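Local structure of endo-beta-1,4-glucanase (cellulase B) (Bacillus halodurans, 4V2X) at residues H305-F308 with V309-I313; Y372-E375 with L376-M380. The protein probably hydrolyses beta-1,4-linked glucans as a family 5 glycoside hydrolase, its catalytic module followed by an immunoglobulin-like module and a family 46 carbohydrate-binding module. One frame throughout, in Å; residues are numbered along the deposited sequence.

Interactions 1 and 2 sit at opposite kinds of helix end. Residues 305-313 finish helix 291-309 and turn the chain into strand 315-320 of the eight-stranded parallel barrel; residues 372-380 start helix 374-385, which follows the last barrel strand, 354-357. Their centres lie 31 Å apart and their nearest atoms about 19 Å, so neither touches the other. They come in series along the chain. The calcium ligand D216 has its side chain about 12 Å from that of F308 in interaction 1; in interaction 2 the side chain of D378 stays about 11 Å from a bound calcium ion, too far to be a ligand.

Interaction 1. Residues H305-F308 with V309-I313; sequences HHTF and VARGI
A Schellman motif ends helix 291-309 of the barrel here, with G312 as its C-prime residue: I313 N donates to F308 O at 3.0 Å, and G312 N turns back to V309 O. G312 has a positive phi, and at its backbone angles a CB would be jammed against the carbonyl oxygen of R311, which calls for glycine. F308 O also accepts from R311 N, and the two donors approach it from opposite faces of the carbonyl plane, each about 50° out of it. One turn earlier, A310 N bonds H305 O at 2.8 Å and 173°, an i to i+5 link consistent with the wider pi-type turn.

The H305 ring leans over this turn. With CG anti to the backbone N (chi1 -175°), it crosses the V309 side chain at about a right angle, ND1 lying 3.5 Å from V309 CB, while A310 N sits over the centre of one ring face. H305 ND1 also hydrogen-bonds R351 O. Replacing H305 by an alanine would take away the ring and is likely to leave V309 CB and CG1 without their neighbour and R351 O without this partner. On another side of the turn, the extended R311 chain runs back beside T307, its guanidinium laying one face over T307 CA and making a cation-pi contact with Y256. F308 packs against L252, L255 and Y256 of helix 249-262, and its ring atom CD1 meets I313 CG2 and CD1, both at 3.8 Å.

Interaction 2. Residues Y372-E375 with L376-M380; sequences YDQE and LFDMM
The torsions of three side chains set up this contact. D373 CG stands anti to the backbone N (chi1 -175°), which brings the carboxylate back over the start of the helix; Q374 leaves its backbone in the same sense but bends at chi2 (64°), carrying its amide along the helix; and D378 CG lies beside its own backbone N, turned back to meet that amide. The result is two side-chain bonds of different kinds.

In the first, L376 N donates to D373 OD1 at 3.1 Å, reaching the oxygen from well above the carboxylate plane. The same carboxylate rests against L376 CB, 3.6 Å from D373 OD2, and the two side chains cross at about a right angle. D373 OD2 accepts from Q334 NE2, which also donates to E375 OE1, so one glutamine of helix 334-350 joins both acids and would restrict how far either carboxylate can turn.

In the second, Q374 NE2 donates to D378 OD1 at 2.9 Å in a nearly straight bond (167°). The acceptor lies in the plane of the amide, whereas the donor stands above that of the carboxylate, the two planes being inclined to each other. Q374 NE2 also comes to the edge of the F377 ring, 3.7 Å from CD2, with amide and ring at a steep angle; the ring itself stacks with W371.

Beneath these side chains the backbone settles into i to i+4 bonding: F377 N to D373 O, D378 N to Q374 O, and M379 N to E375 O at 3.1 Å. Side-chain acceptance from L376 N by D373, immediately before the first turn, is the hallmark of an aspartate N-cap, here opening helix 374-385.

Interaction 1. Residues H305-F308 with V309-I313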
ATOM      1  N   HIS A 305     -12.713  -5.089  16.226  1.00 12.35           N
ATOM      2  CA  HIS A 305     -13.474  -6.322  16.102  1.00 13.13           C
ATOM      3  C   HIS A 305     -13.941  -6.536  14.659  1.00 13.53           C
ATOM      4  O   HIS A 305     -13.783  -7.622  14.100  1.00 13.55           O
ATOM      5  CB  HIS A 305     -14.666  -6.331  17.055  1.00 13.78           C
ATOM      6  CG  HIS A 305     -15.407  -7.629  17.043  1.00 14.76           C
ATOM      7  ND1 HIS A 305     -15.071  -8.688  17.857  1.00 16.56           N
ATOM      8  CD2 HIS A 305     -16.418  -8.061  16.257  1.00 15.04           C
ATOM      9  CE1 HIS A 305     -15.874  -9.706  17.600  1.00 15.02           C
ATOM     10  NE2 HIS A 305     -16.697  -9.353  16.628  1.00 17.09           N
ATOM     11  N   HIS A 306     -14.509  -5.495  14.060  1.00 13.23           N
ATOM     12  CA  HIS A 306     -15.023  -5.577  12.702  1.00 15.28           C
ATOM     13  C   HIS A 306     -13.938  -5.885  11.687  1.00 15.03           C
ATOM     14  O   HIS A 306     -14.137  -6.691  10.774  1.00 15.88           O
ATOM     15  CB  HIS A 306     -15.728  -4.277  12.319  1.00 16.76           C
ATOM     16  CG  HIS A 306     -16.315  -4.305  10.943  1.00 20.42           C
ATOM     17  ND1 HIS A 306     -15.646  -3.821   9.841  1.00 23.71           N
ATOM     18  CD2 HIS A 306     -17.496  -4.781  10.488  1.00 22.83           C
ATOM     19  CE1 HIS A 306     -16.397  -3.986   8.766  1.00 23.57           C
ATOM     20  NE2 HIS A 306     -17.524  -4.568   9.130  1.00 25.42           N
ATOM     21  N   THR A 307     -12.787  -5.252  11.849  1.00 14.45           N
ATOM     22  CA  THR A 307     -11.715  -5.380  10.876  1.00 14.57           C
ATOM     23  C   THR A 307     -10.924  -6.684  11.022  1.00 14.73           C
ATOM     24  O   THR A 307     -10.458  -7.247  10.017  1.00 16.37           O
ATOM     25  CB  THR A 307     -10.771  -4.165  10.963  1.00 14.95           C
ATOM     26  OG1 THR A 307     -11.545  -2.965  10.866  1.00 15.52           O
ATOM     27  CG2 THR A 307      -9.746  -4.185   9.843  1.00 15.37           C
ATOM     28  N   PHE A 308     -10.750  -7.156  12.258  1.00 14.82           N
ATOM     29  CA  PHE A 308      -9.901  -8.322  12.515  1.00 14.55           C
ATOM     30  C   PHE A 308     -10.672  -9.502  13.083  1.00 14.63           C
ATOM     31  O   PHE A 308     -10.831 -10.518  12.399  1.00 15.16           O
ATOM     32  CB  PHE A 308      -8.720  -7.951  13.420  1.00 14.75           C
ATOM     33  CG  PHE A 308      -7.714  -7.074  12.736  1.00 16.58           C
ATOM     34  CD1 PHE A 308      -6.919  -7.584  11.727  1.00 18.27           C
ATOM     35  CD2 PHE A 308      -7.597  -5.737  13.062  1.00 18.80           C
ATOM     36  CE1 PHE A 308      -6.013  -6.777  11.063  1.00 18.80           C
ATOM     37  CE2 PHE A 308      -6.685  -4.923  12.398  1.00 19.07           C
ATOM     38  CZ  PHE A 308      -5.896  -5.445  11.397  1.00 18.33           C
ATOM     39  N   VAL A 309     -11.170  -9.360  14.311  1.00 13.82           N
ATOM     40  CA  VAL A 309     -11.722 -10.501  15.053  1.00 13.79           C
ATOM     41  C   VAL A 309     -12.857 -11.189  14.297  1.00 14.42           C
ATOM     42  O   VAL A 309     -12.875 -12.415  14.183  1.00 14.98           O
ATOM     43  CB  VAL A 309     -12.229 -10.111  16.459  1.00 13.77           C
ATOM     44  CG1 VAL A 309     -12.740 -11.344  17.204  1.00 14.96           C
ATOM     45  CG2 VAL A 309     -11.136  -9.425  17.268  1.00 13.56           C
ATOM     46  N   ALA A 310     -13.800 -10.399  13.788  1.00 14.46           N
ATOM     47  CA  ALA A 310     -14.956 -10.949  13.081  1.00 15.63           C
ATOM     48  C   ALA A 310     -14.566 -11.642  11.771  1.00 16.60           C
ATOM     49  O   ALA A 310     -15.340 -12.448  11.243  1.00 16.57           O
ATOM     50  CB  ALA A 310     -15.974  -9.855  12.811  1.00 15.92           C
ATOM     51  N   ARG A 311     -13.388 -11.321  11.238  1.00 16.82           N
ATOM     52  CA  ARG A 311     -12.882 -11.956  10.008  1.00 18.40           C
ATOM     53  C   ARG A 311     -11.908 -13.099  10.297  1.00 18.90           C
ATOM     54  O   ARG A 311     -11.250 -13.601   9.381  1.00 20.90           O
ATOM     55  CB  ARG A 311     -12.168 -10.929   9.131  1.00 19.75           C
ATOM     56  CG  ARG A 311     -13.035  -9.797   8.630  1.00 22.48           C
ATOM     57  CD  ARG A 311     -12.194  -8.820   7.817  1.00 24.70           C
ATOM     58  NE  ARG A 311     -12.950  -7.630   7.446  1.00 28.51           N
ATOM     59  CZ  ARG A 311     -12.425  -6.443   7.134  1.00 31.08           C
ATOM     60  NH1 ARG A 311     -11.108  -6.235   7.157  1.00 25.61           N
ATOM     61  NH2 ARG A 311     -13.240  -5.438   6.808  1.00 33.95           N
ATOM     62  N   GLY A 312     -11.801 -13.500  11.558  1.00 17.99           N
ATOM     63  CA  GLY A 312     -10.983 -14.641  11.937  1.00 18.45           C
ATOM     64  C   GLY A 312      -9.539 -14.335  12.277  1.00 18.70           C
ATOM     65  O   GLY A 312      -8.754 -15.253  12.492  1.00 18.42           O
ATOM     66  N   ILE A 313      -9.174 -13.057  12.337  1.00 17.20           N
ATOM     67  CA  ILE A 313      -7.827 -12.690  12.755  1.00 17.36           C
ATOM     68  C   ILE A 313      -7.902 -12.263  14.219  1.00 16.48           C
ATOM     69  O   ILE A 313      -8.526 -11.255  14.523  1.00 16.58           O
ATOM     70  CB  ILE A 313      -7.260 -11.532  11.916  1.00 17.63           C
ATOM     71  CG1 ILE A 313      -7.237 -11.905  10.425  1.00 19.28           C
ATOM     72  CG2 ILE A 313      -5.871 -11.168  12.413  1.00 16.59           C
ATOM     73  CD1 ILE A 313      -7.113 -10.716   9.500  1.00 20.70           C
TER

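Interaction 2. Residues Y372-E375 with L376-M380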
ATOM      1  N   TYR A 372       0.413  -3.045  44.695  1.00 13.92           N
ATOM      2  CA  TYR A 372       0.431  -1.753  45.381  1.00 14.44           C
ATOM      3  C   TYR A 372      -0.998  -1.299  45.641  1.00 15.05           C
ATOM      4  O   TYR A 372      -1.287  -0.745  46.702  1.00 16.20           O
ATOM      5  CB  TYR A 372       1.155  -0.672  44.581  1.00 15.36           C
ATOM      6  CG  TYR A 372       2.659  -0.798  44.554  1.00 15.90           C
ATOM      7  CD1 TYR A 372       3.436  -0.409  45.645  1.00 18.25           C
ATOM      8  CD2 TYR A 372       3.309  -1.285  43.430  1.00 18.26           C
ATOM      9  CE1 TYR A 372       4.820  -0.517  45.613  1.00 19.49           C
ATOM     10  CE2 TYR A 372       4.683  -1.393  43.389  1.00 18.80           C
ATOM     11  CZ  TYR A 372       5.435  -1.013  44.477  1.00 20.28           C
ATOM     12  OH  TYR A 372       6.804  -1.150  44.409  1.00 21.88           O
ATOM     13  N   ASP A 373      -1.875  -1.547  44.668  1.00 13.56           N
ATOM     14  CA  ASP A 373      -3.283  -1.141  44.743  1.00 13.68           C
ATOM     15  C   ASP A 373      -4.163  -2.378  44.603  1.00 13.30           C
ATOM     16  O   ASP A 373      -4.527  -2.791  43.496  1.00 11.81           O
ATOM     17  CB  ASP A 373      -3.599  -0.116  43.652  1.00 14.29           C
ATOM     18  CG  ASP A 373      -5.020   0.432  43.748  1.00 14.55           C
ATOM     19  OD1 ASP A 373      -5.829  -0.118  44.526  1.00 14.05           O
ATOM     20  OD2 ASP A 373      -5.332   1.426  43.051  1.00 15.89           O
ATOM     21  N   GLN A 374      -4.508  -2.962  45.745  1.00 13.23           N
ATOM     22  CA  GLN A 374      -5.306  -4.184  45.761  1.00 14.32           C
ATOM     23  C   GLN A 374      -6.690  -3.944  45.175  1.00 13.30           C
ATOM     24  O   GLN A 374      -7.262  -4.837  44.566  1.00 14.54           O
ATOM     25  CB  GLN A 374      -5.448  -4.728  47.178  1.00 15.76           C
ATOM     26  CG  GLN A 374      -6.033  -6.134  47.231  1.00 17.31           C
ATOM     27  CD  GLN A 374      -5.136  -7.162  46.573  1.00 18.01           C
ATOM     28  OE1 GLN A 374      -3.932  -7.185  46.811  1.00 20.69           O
ATOM     29  NE2 GLN A 374      -5.715  -8.025  45.748  1.00 17.98           N
ATOM     30  N   GLU A 375      -7.229  -2.744  45.376  1.00 13.21           N
ATOM     31  CA  GLU A 375      -8.543  -2.395  44.845  1.00 14.09           C
ATOM     32  C   GLU A 375      -8.538  -2.455  43.318  1.00 12.63           C
ATOM     33  O   GLU A 375      -9.460  -2.991  42.698  1.00 13.88           O
ATOM     34  CB  GLU A 375      -8.940  -1.008  45.334  1.00 15.32           C
ATOM     35  CG  GLU A 375     -10.410  -0.673  45.204  1.00 17.23           C
ATOM     36  CD  GLU A 375     -10.738   0.694  45.771  1.00 18.14           C
ATOM     37  OE1 GLU A 375      -9.846   1.562  45.767  1.00 15.89           O
ATOM     38  OE2 GLU A 375     -11.899   0.901  46.203  1.00 19.92           O
ATOM     39  N   LEU A 376      -7.483  -1.936  42.706  1.00 12.76           N
ATOM     40  CA  LEU A 376      -7.369  -1.989  41.254  1.00 12.84           C
ATOM     41  C   LEU A 376      -7.253  -3.428  40.784  1.00 12.70           C
ATOM     42  O   LEU A 376      -7.929  -3.825  39.827  1.00 12.68           O
ATOM     43  CB  LEU A 376      -6.174  -1.175  40.760  1.00 13.26           C
ATOM     44  CG  LEU A 376      -5.937  -1.208  39.248  1.00 13.96           C
ATOM     45  CD1 LEU A 376      -7.133  -0.632  38.494  1.00 14.93           C
ATOM     46  CD2 LEU A 376      -4.655  -0.455  38.922  1.00 14.09           C
ATOM     47  N   PHE A 377      -6.390  -4.215  41.426  1.00 12.48           N
ATOM     48  CA  PHE A 377      -6.260  -5.601  41.024  1.00 12.82           C
ATOM     49  C   PHE A 377      -7.569  -6.363  41.179  1.00 12.71           C
ATOM     50  O   PHE A 377      -7.956  -7.110  40.282  1.00 13.02           O
ATOM     51  CB  PHE A 377      -5.161  -6.354  41.761  1.00 14.30           C
ATOM     52  CG  PHE A 377      -5.063  -7.776  41.321  1.00 16.19           C
ATOM     53  CD1 PHE A 377      -4.582  -8.078  40.050  1.00 17.25           C
ATOM     54  CD2 PHE A 377      -5.542  -8.807  42.116  1.00 17.27           C
ATOM     55  CE1 PHE A 377      -4.543  -9.383  39.603  1.00 18.29           C
ATOM     56  CE2 PHE A 377      -5.500 -10.116  41.674  1.00 18.33           C
ATOM     57  CZ  PHE A 377      -4.997 -10.405  40.418  1.00 18.41           C
ATOM     58  N   ASP A 378      -8.246  -6.181  42.314  1.00 12.59           N
ATOM     59  CA  ASP A 378      -9.513  -6.860  42.563  1.00 13.95           C
ATOM     60  C   ASP A 378     -10.529  -6.537  41.467  1.00 12.89           C
ATOM     61  O   ASP A 378     -11.282  -7.409  41.048  1.00 12.62           O
ATOM     62  CB  ASP A 378     -10.090  -6.484  43.934  1.00 14.71           C
ATOM     63  CG  ASP A 378      -9.345  -7.146  45.094  1.00 17.36           C
ATOM     64  OD1 ASP A 378      -8.467  -8.003  44.867  1.00 19.49           O
ATOM     65  OD2 ASP A 378      -9.659  -6.800  46.245  1.00 21.93           O
ATOM     66  N   MET A 379     -10.526  -5.296  40.995  1.00 12.67           N
ATOM     67  CA  MET A 379     -11.440  -4.889  39.936  1.00 12.32           C
ATOM     68  C   MET A 379     -11.054  -5.572  38.629  1.00 12.35           C
ATOM     69  O   MET A 379     -11.919  -6.071  37.915  1.00 12.49           O
ATOM     70  CB  MET A 379     -11.450  -3.373  39.768  1.00 12.70           C
ATOM     71  CG  MET A 379     -12.403  -2.881  38.684  1.00 12.48           C
ATOM     72  SD  MET A 379     -14.117  -3.403  38.926  1.00 13.43           S
ATOM     73  CE  MET A 379     -14.758  -2.006  39.850  1.00 14.48           C
ATOM     74  N   MET A 380      -9.763  -5.609  38.324  1.00 12.90           N
ATOM     75  CA  MET A 380      -9.316  -6.278  37.100  1.00 13.61           C
ATOM     76  C   MET A 380      -9.655  -7.763  37.139  1.00 13.59           C
ATOM     77  O   MET A 380     -10.200  -8.299  36.171  1.00 12.11           O
ATOM     78  CB  MET A 380      -7.825  -6.068  36.864  1.00 14.37           C
ATOM     79  CG  MET A 380      -7.492  -4.651  36.461  1.00 15.50           C
ATOM     80  SD  MET A 380      -5.806  -4.466  35.844  1.00 16.71           S
ATOM     81  CE  MET A 380      -4.848  -4.962  37.268  1.00 16.78           C
TER